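Local coordinates for protein transaminase (Arthrobacter sp., PDB 5G2Q) that probably catalyses pyridoxal-phosphate-dependent transfer of amino groups between amine donors and carbonyl acceptors, as a class-III aminotransferase, at residues Ser268-Thr273 / Lys280-Gln285; Ile294-Gly299 / Ala309-Lys314; Gln416-Ile421 / Met437-Arg442. All coordinates share one frame; numbering follows the deposited sequence.

Contact 1: residues Ser268-Thr273 / Lys280-Gln285. With PDA (2-[(3-hydroxy-2-methyl-5-phosphonooxymethyl-pyridin-4-ylmethyl)-amino]-propionic acid), chain R.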
loop_
_atom_site.group_PDB
_atom_site.type_symbol
_atom_site.label_atom_id
_atom_site.label_comp_id
_atom_site.label_asym_id
_atom_site.label_seq_id
_atom_site.Cartn_x
_atom_site.Cartn_y
_atom_site.Cartn_z
ATOM N N SER F 268 13.962 -20.139 4.743
ATOM C CA SER F 268 13.632 -20.895 5.961
ATOM C C SER F 268 13.842 -19.985 7.168
ATOM O O SER F 268 14.976 -19.643 7.508
ATOM C CB SER F 268 14.485 -22.175 6.080
ATOM O OG SER F 268 14.077 -22.953 7.176
ATOM N N ASP F 269 12.755 -19.555 7.800
ATOM C CA ASP F 269 12.893 -18.790 9.036
ATOM C C ASP F 269 13.303 -19.700 10.223
ATOM O O ASP F 269 12.477 -20.361 10.843
ATOM C CB ASP F 269 11.621 -17.986 9.308
ATOM C CG ASP F 269 11.745 -17.105 10.524
ATOM O OD1 ASP F 269 12.774 -17.218 11.242
ATOM O OD2 ASP F 269 10.814 -16.308 10.763
ATOM N N GLU F 270 14.598 -19.750 10.515
ATOM C CA GLU F 270 15.131 -20.684 11.482
ATOM C C GLU F 270 15.410 -20.032 12.840
ATOM O O GLU F 270 16.193 -20.562 13.662
ATOM C CB GLU F 270 16.382 -21.387 10.928
ATOM C CG GLU F 270 16.143 -22.334 9.750
ATOM C CD GLU F 270 15.648 -23.725 10.179
ATOM O OE1 GLU F 270 15.640 -24.027 11.402
ATOM O OE2 GLU F 270 15.247 -24.515 9.276
ATOM N N VAL F 271 14.764 -18.891 13.094
ATOM C CA VAL F 271 15.015 -18.185 14.357
ATOM C C VAL F 271 14.726 -19.057 15.591
ATOM O O VAL F 271 15.521 -19.136 16.506
ATOM C CB VAL F 271 14.240 -16.854 14.463
ATOM C CG1 VAL F 271 14.345 -16.321 15.902
ATOM C CG2 VAL F 271 14.758 -15.829 13.438
ATOM N N LEU F 272 13.563 -19.699 15.621
ATOM C CA LEU F 272 13.210 -20.522 16.747
ATOM C C LEU F 272 13.711 -21.947 16.536
ATOM O O LEU F 272 14.191 -22.572 17.452
ATOM C CB LEU F 272 11.705 -20.481 16.979
ATOM C CG LEU F 272 11.101 -21.107 18.248
ATOM C CD1 LEU F 272 9.986 -20.227 18.807
ATOM C CD2 LEU F 272 10.593 -22.525 18.009
ATOM N N THR F 273 13.609 -22.480 15.327
ATOM C CA THR F 273 13.964 -23.892 15.148
ATOM C C THR F 273 15.447 -24.128 14.925
ATOM O O THR F 273 15.885 -25.265 14.810
ATOM C CB THR F 273 13.176 -24.525 13.990
ATOM O OG1 THR F 273 13.491 -23.831 12.781
ATOM C CG2 THR F 273 11.659 -24.454 14.237
ATOM N N LYS F 280 18.507 -31.496 15.272
ATOM C CA LYS F 280 19.425 -31.346 14.137
ATOM C C LYS F 280 19.879 -29.897 14.212
ATOM O O LYS F 280 19.287 -29.145 14.974
ATOM C CB LYS F 280 18.710 -31.592 12.803
ATOM C CG LYS F 280 18.322 -33.040 12.586
ATOM C CD LYS F 280 18.593 -33.477 11.157
ATOM C CE LYS F 280 18.193 -34.932 11.005
ATOM N NZ LYS F 280 19.094 -35.684 10.099
ATOM N N TRP F 281 20.912 -29.505 13.459
ATOM C CA TRP F 281 21.371 -28.091 13.489
ATOM C C TRP F 281 20.213 -27.153 13.173
ATOM O O TRP F 281 19.958 -26.193 13.916
ATOM C CB TRP F 281 22.630 -27.812 12.619
ATOM C CG TRP F 281 23.937 -28.241 13.322
ATOM C CD1 TRP F 281 24.713 -29.338 13.027
ATOM C CD2 TRP F 281 24.565 -27.618 14.463
ATOM N NE1 TRP F 281 25.775 -29.423 13.893
ATOM C CE2 TRP F 281 25.714 -28.381 14.780
ATOM C CE3 TRP F 281 24.273 -26.489 15.239
ATOM C CZ2 TRP F 281 26.577 -28.047 15.839
ATOM C CZ3 TRP F 281 25.146 -26.159 16.308
ATOM C CH2 TRP F 281 26.275 -26.936 16.585
ATOM N N PHE F 282 19.486 -27.444 12.097
ATOM C CA PHE F 282 18.364 -26.600 11.709
ATOM C C PHE F 282 17.166 -27.434 11.344
ATOM O O PHE F 282 17.303 -28.567 10.886
ATOM C CB PHE F 282 18.757 -25.700 10.532
ATOM C CG PHE F 282 19.775 -24.635 10.887
ATOM C CD1 PHE F 282 19.393 -23.478 11.564
ATOM C CD2 PHE F 282 21.111 -24.791 10.546
ATOM C CE1 PHE F 282 20.317 -22.510 11.900
ATOM C CE2 PHE F 282 22.044 -23.816 10.872
ATOM C CZ PHE F 282 21.645 -22.682 11.555
ATOM N N GLY F 283 15.988 -26.852 11.515
ATOM C CA GLY F 283 14.744 -27.531 11.211
ATOM C C GLY F 283 14.677 -28.195 9.845
ATOM O O GLY F 283 14.229 -29.351 9.706
ATOM N N TYR F 284 15.090 -27.454 8.827
ATOM C CA TYR F 284 14.992 -27.912 7.462
ATOM C C TYR F 284 15.827 -29.148 7.173
ATOM O O TYR F 284 15.519 -29.882 6.240
ATOM C CB TYR F 284 15.363 -26.778 6.514
ATOM C CG TYR F 284 16.840 -26.505 6.398
ATOM C CD1 TYR F 284 17.671 -27.356 5.678
ATOM C CD2 TYR F 284 17.399 -25.365 6.963
ATOM C CE1 TYR F 284 19.020 -27.106 5.571
ATOM C CE2 TYR F 284 18.740 -25.083 6.827
ATOM C CZ TYR F 284 19.543 -25.962 6.140
ATOM O OH TYR F 284 20.886 -25.703 6.027
ATOM N N GLN F 285 16.855 -29.420 7.979
ATOM C CA GLN F 285 17.700 -30.581 7.700
ATOM C C GLN F 285 17.030 -31.945 8.018
ATOM O O GLN F 285 17.544 -32.992 7.652
ATOM C CB GLN F 285 19.034 -30.452 8.402
ATOM C CG GLN F 285 19.812 -29.181 8.081
ATOM C CD GLN F 285 21.061 -29.063 8.940
ATOM O OE1 GLN F 285 21.024 -29.351 10.163
ATOM N NE2 GLN F 285 22.173 -28.641 8.323
HETATM N N PDA R . 9.550 -15.316 18.365
HETATM N N1 PDA R . 11.047 -15.609 13.493
HETATM C C2 PDA R . 10.584 -16.592 14.275
HETATM C C2A PDA R . 10.295 -17.920 13.629
HETATM C C3 PDA R . 10.384 -16.329 15.734
HETATM O O3A PDA R . 9.942 -17.327 16.560
HETATM C C4 PDA R . 10.690 -15.064 16.240
HETATM C C4A PDA R . 10.498 -14.780 17.690
HETATM C C5 PDA R . 11.167 -14.082 15.347
HETATM C C5A PDA R . 11.515 -12.666 15.765
HETATM O OP4 PDA R . 12.685 -12.665 16.594
HETATM P P PDA R . 12.883 -11.519 17.711
HETATM O OP1 PDA R . 12.978 -10.123 17.027
HETATM O OP2 PDA R . 14.207 -11.729 18.450
HETATM O OP3 PDA R . 11.714 -11.570 18.646
HETATM C C6 PDA R . 11.338 -14.386 13.997
HETATM C CA PDA R . 9.312 -15.079 19.808
HETATM C CB PDA R . 8.813 -13.661 20.090
HETATM C C PDA R . 8.516 -16.117 20.576
HETATM O O PDA R . 7.617 -15.748 21.376
HETATM O OXT PDA R . 8.785 -17.334 20.420
HETATM O O HOH W 1 16.770 -27.668 15.065
#

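Contact 2: residues Ile294-Gly299 / Ala309-Lys314. With PDA (2-[(3-hydroxy-2-methyl-5-phosphonooxymethyl-pyridin-4-ylmethyl)-amino]-propionic acid), chain R.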
loop_
_atom_site.group_PDB
_atom_site.type_symbol
_atom_site.label_atom_id
_atom_site.label_comp_id
_atom_site.label_asym_id
_atom_site.label_seq_id
_atom_site.Cartn_x
_atom_site.Cartn_y
_atom_site.Cartn_z
ATOM N N ILE F 294 18.482 -18.369 5.134
ATOM C CA ILE F 294 18.065 -18.755 6.502
ATOM C C ILE F 294 18.032 -17.486 7.373
ATOM O O ILE F 294 18.947 -16.652 7.280
ATOM C CB ILE F 294 19.098 -19.740 7.118
ATOM C CG1 ILE F 294 19.004 -21.144 6.529
ATOM C CG2 ILE F 294 19.040 -19.790 8.647
ATOM C CD1 ILE F 294 20.264 -21.953 6.820
ATOM N N THR F 295 17.014 -17.333 8.222
ATOM C CA THR F 295 17.038 -16.263 9.228
ATOM C C THR F 295 17.297 -16.866 10.601
ATOM O O THR F 295 16.796 -17.936 10.899
ATOM C CB THR F 295 15.738 -15.437 9.245
ATOM O OG1 THR F 295 14.611 -16.294 9.397
ATOM C CG2 THR F 295 15.562 -14.677 7.967
ATOM N N MET F 296 18.088 -16.191 11.422
ATOM C CA MET F 296 18.579 -16.724 12.693
ATOM C C MET F 296 18.501 -15.732 13.848
ATOM O O MET F 296 18.518 -14.507 13.646
ATOM C CB MET F 296 20.040 -17.111 12.582
ATOM C CG MET F 296 20.326 -18.365 11.805
ATOM S SD MET F 296 22.064 -18.235 11.401
ATOM C CE MET F 296 22.350 -19.854 10.695
ATOM N N GLY F 297 18.481 -16.282 15.069
ATOM C CA GLY F 297 18.252 -15.526 16.300
ATOM C C GLY F 297 18.174 -16.510 17.471
ATOM O O GLY F 297 18.711 -17.619 17.385
ATOM N N LYS F 298 17.555 -16.084 18.564
ATOM C CA LYS F 298 17.404 -16.922 19.746
ATOM C C LYS F 298 18.619 -17.829 20.080
ATOM O O LYS F 298 19.591 -17.442 20.740
ATOM C CB LYS F 298 16.132 -17.782 19.563
ATOM C CG LYS F 298 14.831 -17.001 19.667
ATOM C CD LYS F 298 13.630 -17.902 19.378
ATOM C CE LYS F 298 12.335 -17.149 19.104
ATOM N NZ LYS F 298 11.938 -16.256 20.234
ATOM N N GLY F 299 18.519 -19.072 19.621
ATOM C CA GLY F 299 19.553 -20.075 19.815
ATOM C C GLY F 299 20.899 -19.725 19.204
ATOM O O GLY F 299 21.886 -20.358 19.558
ATOM N N ALA F 309 20.770 -13.099 12.770
ATOM C CA ALA F 309 21.567 -13.360 11.565
ATOM C C ALA F 309 20.781 -13.730 10.321
ATOM O O ALA F 309 19.668 -14.205 10.409
ATOM C CB ALA F 309 22.614 -14.425 11.853
ATOM N N VAL F 310 21.389 -13.535 9.162
ATOM C CA VAL F 310 20.872 -14.082 7.918
ATOM C C VAL F 310 22.008 -14.772 7.138
ATOM O O VAL F 310 23.039 -14.145 6.869
ATOM C CB VAL F 310 20.170 -12.985 7.051
ATOM C CG1 VAL F 310 21.200 -12.113 6.371
ATOM C CG2 VAL F 310 19.329 -13.611 5.975
ATOM N N VAL F 311 21.813 -16.051 6.790
ATOM C CA VAL F 311 22.677 -16.783 5.838
ATOM C C VAL F 311 22.023 -16.850 4.439
ATOM O O VAL F 311 20.857 -17.248 4.294
ATOM C CB VAL F 311 22.998 -18.231 6.292
ATOM C CG1 VAL F 311 23.821 -18.943 5.225
ATOM C CG2 VAL F 311 23.757 -18.258 7.622
ATOM N N VAL F 312 22.798 -16.479 3.419
ATOM C CA VAL F 312 22.334 -16.445 2.033
ATOM C C VAL F 312 23.186 -17.357 1.170
ATOM O O VAL F 312 24.358 -17.565 1.457
ATOM C CB VAL F 312 22.437 -15.020 1.470
ATOM C CG1 VAL F 312 21.446 -14.121 2.191
ATOM C CG2 VAL F 312 23.874 -14.493 1.639
ATOM N N SER F 313 22.605 -17.883 0.099
ATOM C CA SER F 313 23.319 -18.784 -0.811
ATOM C C SER F 313 24.502 -18.131 -1.517
ATOM O O SER F 313 24.536 -16.905 -1.713
ATOM C CB SER F 313 22.356 -19.338 -1.871
ATOM O OG SER F 313 21.939 -18.337 -2.784
ATOM N N LYS F 314 25.451 -18.957 -1.949
ATOM C CA LYS F 314 26.529 -18.487 -2.826
ATOM C C LYS F 314 26.058 -17.601 -4.012
ATOM O O LYS F 314 26.679 -16.570 -4.314
ATOM C CB LYS F 314 27.332 -19.666 -3.351
ATOM C CG LYS F 314 28.090 -20.384 -2.279
ATOM C CD LYS F 314 28.828 -21.561 -2.873
ATOM C CE LYS F 314 29.725 -22.197 -1.826
ATOM N NZ LYS F 314 30.316 -23.420 -2.417
HETATM N N PDA R . 9.550 -15.316 18.365
HETATM N N1 PDA R . 11.047 -15.609 13.493
HETATM C C2 PDA R . 10.584 -16.592 14.275
HETATM C C2A PDA R . 10.295 -17.920 13.629
HETATM C C3 PDA R . 10.384 -16.329 15.734
HETATM O O3A PDA R . 9.942 -17.327 16.560
HETATM C C4 PDA R . 10.690 -15.064 16.240
HETATM C C4A PDA R . 10.498 -14.780 17.690
HETATM C C5 PDA R . 11.167 -14.082 15.347
HETATM C C5A PDA R . 11.515 -12.666 15.765
HETATM O OP4 PDA R . 12.685 -12.665 16.594
HETATM P P PDA R . 12.883 -11.519 17.711
HETATM O OP1 PDA R . 12.978 -10.123 17.027
HETATM O OP2 PDA R . 14.207 -11.729 18.450
HETATM O OP3 PDA R . 11.714 -11.570 18.646
HETATM C C6 PDA R . 11.338 -14.386 13.997
HETATM C CA PDA R . 9.312 -15.079 19.808
HETATM C CB PDA R . 8.813 -13.661 20.090
HETATM C C PDA R . 8.516 -16.117 20.576
HETATM O O PDA R . 7.617 -15.748 21.376
HETATM O OXT PDA R . 8.785 -17.334 20.420
#

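Contact 3: residues Gln416-Ile421 / Met437-Arg442. With PDA (2-[(3-hydroxy-2-methyl-5-phosphonooxymethyl-pyridin-4-ylmethyl)-amino]-propionic acid), chain R.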
loop_
_atom_site.group_PDB
_atom_site.type_symbol
_atom_site.label_atom_id
_atom_site.label_comp_id
_atom_site.label_asym_id
_atom_site.label_seq_id
_atom_site.Cartn_x
_atom_site.Cartn_y
_atom_site.Cartn_z
ATOM N N GLN F 416 -10.573 -19.135 30.826
ATOM C CA GLN F 416 -11.264 -20.025 29.881
ATOM C C GLN F 416 -10.308 -20.642 28.857
ATOM O O GLN F 416 -10.728 -21.459 28.053
ATOM C CB GLN F 416 -12.376 -19.297 29.141
ATOM C CG GLN F 416 -12.977 -18.118 29.886
ATOM C CD GLN F 416 -14.011 -18.495 30.932
ATOM O OE1 GLN F 416 -14.024 -19.610 31.475
ATOM N NE2 GLN F 416 -14.887 -17.543 31.231
ATOM N N ILE F 417 -9.031 -20.239 28.893
ATOM C CA ILE F 417 -7.997 -20.689 27.957
ATOM C C ILE F 417 -7.303 -21.917 28.561
ATOM O O ILE F 417 -6.575 -21.782 29.536
ATOM C CB ILE F 417 -6.977 -19.539 27.676
ATOM C CG1 ILE F 417 -7.646 -18.428 26.840
ATOM C CG2 ILE F 417 -5.681 -20.048 27.036
ATOM C CD1 ILE F 417 -6.851 -17.126 26.721
ATOM N N PRO F 418 -7.526 -23.122 28.002
ATOM C CA PRO F 418 -6.925 -24.319 28.612
ATOM C C PRO F 418 -5.432 -24.173 28.872
ATOM O O PRO F 418 -4.949 -24.642 29.897
ATOM C CB PRO F 418 -7.157 -25.422 27.574
ATOM C CG PRO F 418 -8.047 -24.832 26.523
ATOM C CD PRO F 418 -8.504 -23.479 26.972
ATOM N N THR F 419 -4.718 -23.513 27.956
ATOM C CA THR F 419 -3.275 -23.356 28.112
ATOM C C THR F 419 -2.904 -22.413 29.237
ATOM O O THR F 419 -1.800 -22.479 29.729
ATOM C CB THR F 419 -2.541 -22.970 26.814
ATOM O OG1 THR F 419 -3.194 -21.845 26.185
ATOM C CG2 THR F 419 -2.503 -24.151 25.860
ATOM N N GLN F 420 -3.833 -21.556 29.641
ATOM C CA GLN F 420 -3.656 -20.745 30.831
ATOM C C GLN F 420 -3.896 -21.529 32.149
ATOM O O GLN F 420 -3.165 -21.361 33.131
ATOM C CB GLN F 420 -4.564 -19.517 30.758
ATOM C CG GLN F 420 -4.076 -18.411 29.820
ATOM C CD GLN F 420 -2.695 -17.868 30.180
ATOM O OE1 GLN F 420 -2.422 -17.513 31.329
ATOM N NE2 GLN F 420 -1.825 -17.808 29.193
ATOM N N ILE F 421 -4.952 -22.347 32.180
ATOM C CA ILE F 421 -5.305 -23.155 33.356
ATOM C C ILE F 421 -4.183 -24.175 33.682
ATOM O O ILE F 421 -3.773 -24.339 34.841
ATOM C CB ILE F 421 -6.677 -23.859 33.139
ATOM C CG1 ILE F 421 -7.821 -22.833 33.081
ATOM C CG2 ILE F 421 -6.949 -24.935 34.188
ATOM C CD1 ILE F 421 -8.056 -22.027 34.348
ATOM N N MET F 437 -0.682 -20.317 22.125
ATOM C CA MET F 437 -2.007 -20.610 21.585
ATOM C C MET F 437 -2.933 -21.154 22.670
ATOM O O MET F 437 -2.479 -21.805 23.583
ATOM C CB MET F 437 -1.901 -21.542 20.374
ATOM C CG MET F 437 -1.037 -20.970 19.245
ATOM S SD MET F 437 -1.707 -19.436 18.552
ATOM C CE MET F 437 -0.650 -18.171 19.257
ATOM N N PRO F 438 -4.223 -20.826 22.597
ATOM C CA PRO F 438 -5.269 -21.258 23.548
ATOM C C PRO F 438 -5.483 -22.792 23.651
ATOM O O PRO F 438 -5.682 -23.344 24.762
ATOM C CB PRO F 438 -6.532 -20.593 22.992
ATOM C CG PRO F 438 -6.260 -20.434 21.522
ATOM C CD PRO F 438 -4.798 -20.084 21.449
ATOM N N ASN F 439 -5.418 -23.483 22.524
ATOM C CA ASN F 439 -5.634 -24.923 22.557
ATOM C C ASN F 439 -4.384 -25.810 22.490
ATOM O O ASN F 439 -4.517 -27.020 22.390
ATOM C CB ASN F 439 -6.596 -25.342 21.440
ATOM C CG ASN F 439 -7.910 -24.605 21.491
ATOM O OD1 ASN F 439 -8.545 -24.523 22.533
ATOM N ND2 ASN F 439 -8.343 -24.071 20.335
ATOM N N THR F 440 -3.185 -25.232 22.522
ATOM C CA THR F 440 -1.982 -25.969 22.145
ATOM C C THR F 440 -0.809 -25.584 23.019
ATOM O O THR F 440 -0.506 -24.421 23.137
ATOM C CB THR F 440 -1.557 -25.653 20.689
ATOM O OG1 THR F 440 -2.691 -25.661 19.824
ATOM C CG2 THR F 440 -0.523 -26.668 20.182
ATOM N N MET F 441 -0.115 -26.566 23.589
ATOM C CA MET F 441 1.061 -26.291 24.406
ATOM C C MET F 441 2.291 -26.207 23.521
ATOM O O MET F 441 2.388 -26.966 22.570
ATOM C CB MET F 441 1.260 -27.394 25.427
ATOM C CG MET F 441 -0.009 -27.770 26.141
ATOM S SD MET F 441 0.334 -28.227 27.830
ATOM C CE MET F 441 2.113 -28.014 27.906
ATOM N N ARG F 442 3.195 -25.274 23.836
ATOM C CA ARG F 442 4.492 -25.120 23.160
ATOM C C ARG F 442 5.602 -25.357 24.189
ATOM O O ARG F 442 5.996 -24.438 24.916
ATOM C CB ARG F 442 4.623 -23.722 22.520
ATOM C CG ARG F 442 5.891 -23.455 21.708
ATOM C CD ARG F 442 6.809 -22.377 22.324
ATOM N NE ARG F 442 6.294 -20.994 22.276
ATOM C CZ ARG F 442 6.962 -19.936 21.807
ATOM N NH1 ARG F 442 8.186 -20.074 21.336
ATOM N NH2 ARG F 442 6.409 -18.724 21.803
HETATM N N PDA R . 9.550 -15.316 18.365
HETATM N N1 PDA R . 11.047 -15.609 13.493
HETATM C C2 PDA R . 10.584 -16.592 14.275
HETATM C C2A PDA R . 10.295 -17.920 13.629
HETATM C C3 PDA R . 10.384 -16.329 15.734
HETATM O O3A PDA R . 9.942 -17.327 16.560
HETATM C C4 PDA R . 10.690 -15.064 16.240
HETATM C C4A PDA R . 10.498 -14.780 17.690
HETATM C C5 PDA R . 11.167 -14.082 15.347
HETATM C C5A PDA R . 11.515 -12.666 15.765
HETATM O OP4 PDA R . 12.685 -12.665 16.594
HETATM P P PDA R . 12.883 -11.519 17.711
HETATM O OP1 PDA R . 12.978 -10.123 17.027
HETATM O OP2 PDA R . 14.207 -11.729 18.450
HETATM O OP3 PDA R . 11.714 -11.570 18.646
HETATM C C6 PDA R . 11.338 -14.386 13.997
HETATM C CA PDA R . 9.312 -15.079 19.808
HETATM C CB PDA R . 8.813 -13.661 20.090
HETATM C C PDA R . 8.516 -16.117 20.576
HETATM O O PDA R . 7.617 -15.748 21.376
HETATM O OXT PDA R . 8.785 -17.334 20.420
#

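Contact 1: residues Ser268-Thr273 / Lys280-Gln285
The side chain of Glu270 reaches across to the backbone amides of Gly283 and Tyr284, past the Phe282 side chain, and can be followed outward atom by atom. Its CB lies 3.7 Å from Phe282 CD1, and CG touches the same ring carbon a little farther off. With CG beside the backbone N (chi1 -67°) and a bend at chi2 (-82°), the carboxylate is carried onto the start of the 3-10 turn. There Glu270 OE1 accepts from Gly283 N at 2.8 Å and Glu270 OE2 from Tyr284 N at 3.0 Å, both on the syn side and somewhat out of the carboxylate plane, so two successive amides grip one carboxylate. Both oxygens have a second donor from Glu270's own segment. Thr273 OG1 donates to OE1 of Glu270 at 2.6 Å from above the carboxylate plane, on the face opposite Gly283 N, while Ser268 OG gives its proton to OE2 of Glu270 on the anti side at 2.9 Å. Four bonds thus fix the buried group's rotation. The Phe282 ring turns its edge to OE1, and Tyr284 CD2 stands 3.3 Å from OE2 of Glu270 with the ring plane 74° from the carboxylate. Without the carboxylate, as with an alanine here, the amides of Gly283 and Tyr284 and the two hydroxyls would probably lose their shared acceptor, and a gap would open beside the Phe282 ring. A water bridges the carbonyls of Thr273 and Lys280. On the cofactor side, Asp269 OD2 lies 2.8 Å from the pyridine N1 of the PDA adduct and also bonds His149, while Asp269 OD1 accepts from Val271 N in an Asx turn. Aspartate at the pyridine nitrogen is the hallmark of fold-type I PLP enzymes, and here the next residue ties the strand's exit to the following loop.

Contact 2: residues Ile294-Gly299 / Ala309-Lys314
Met296 and Ala309 meet side by side on one face of an antiparallel strand pair, their CB atoms 3.8 Å apart. Beyond CG the methionine chain runs extended, which carries SD past the Ala309 methyl and sets Met296 CE 3.7 Å from Val311 CG2. Ile294 lies on this same face, its CB 4.3 Å from Val311 CB. Thr295 and Val310 point to the other face. There CG2 of Val310, anti to the backbone N, comes 3.3 Å from the carbonyl O of Ile294.

The backbone positions these groups. Ile294 pairs with Val311 and Met296 with Ala309 as hydrogen-bonded pairs, and the non-hydrogen-bonded pair Thr295-Val310 lies between them. Ile294 N donates to Val311 O and Ala309 N to Met296 O, both at 2.8 Å, and the return bonds run from Val311 N to Ile294 O and from Met296 N to Ala309 O. The strand axes run at 162°, close to antiparallel.

One shell farther out, helix 121-136 packs on Thr295 and Val310, strand 112-118 continues the sheet beyond 309-313, and Phe282 and Tyr284 adjoin Met296 and Ile294. Thr295 OG1 is hydrogen-bonded to Asp269, the residue at the cofactor's pyridine nitrogen.

Past the strand end, Lys298 bends at chi4 (-58°) and brings NZ to 2.9 Å from PDA CA, while Leu59 O and Thr330 of the second subunit bond the same amine. Its approach to the carbon that bears the transferred amino group is consistent with the lysine of this family that holds the cofactor as an internal aldimine and shuttles protons.

Contact 3: residues Gln416-Ile421 / Met437-Arg442
Thr419 OG1 donates to Met437 O over 2.7 Å, the shortest polar bond between the helix start at 416-421 and the loop and strand start at 437-442. The hydroxyl sits between the backbone N and the carbonyl carbon (chi1 50°), and it approaches the Met437 carbonyl tilted 28° from its plane. The same torsion places CG2 of Thr419 anti to the carbonyl carbon, where it lies near Thr440 O at 3.4 Å as well as near Met437 O, so the threonine touches carbonyls on both sides of the Pro438-Asn439 pair. Thr419 N adds a weak bond to Pro438 O at 3.3 Å.

The two prolines fill in around this polar pair. Pro418 CG rests 3.3 Å from Pro438 O, and the Pro418 ring lies obliquely to the Asn439 side chain. Ile417, the N-cap residue of helix 418-426, lays its CG2 over Pro438 CA at 3.7 Å; its carbonyl accepts from Gln420 N and Ile421 N as the first turn closes.

The arrangement belongs to the C-terminal part of the aminotransferase fold, where the beginning of a helix packs on the residues leading into edge strand 440-443 of a three-stranded antiparallel sheet. Pro418 and Met441 both touch Ile392 in the neighbouring strand 387-392, and Asn439 ND2 is bonded to Asp405 and Val402.

Strand 440-443 carries Arg442 to the ligand. Its chain bends at chi2 and chi3, turning the guanidinium edge to the carboxylate of PDA, consistent with an arginine that recognises the substrate carboxylate. Arg442 NH1 donates to PDA OXT at 3.0 Å, and Arg442 NH2 to the same oxygen at 3.1 Å, with a further weak bond from NH2 to PDA O.

In the fold
The three contacts follow one another along the chain, each closing before the next opens. Contacts 1 and 2 have centres about 9 Å apart and share the seven-stranded mixed sheet, in which strands 265-269 and 293-296 are neighbours; Ser268 O and Thr295 N probably hydrogen-bond between them. Contact 3 belongs to the separate three-stranded antiparallel sheet, its centre about 25 Å from that of contact 1 and about 31 Å from that of contact 2, on the opposite side of the chain's centre from the latter. All three nevertheless touch PDA: contacts 1 and 2 bring groups to its pyridine ring and amine linkage, contact 3 to its carboxylate, so the ligand spans two parts of the fold.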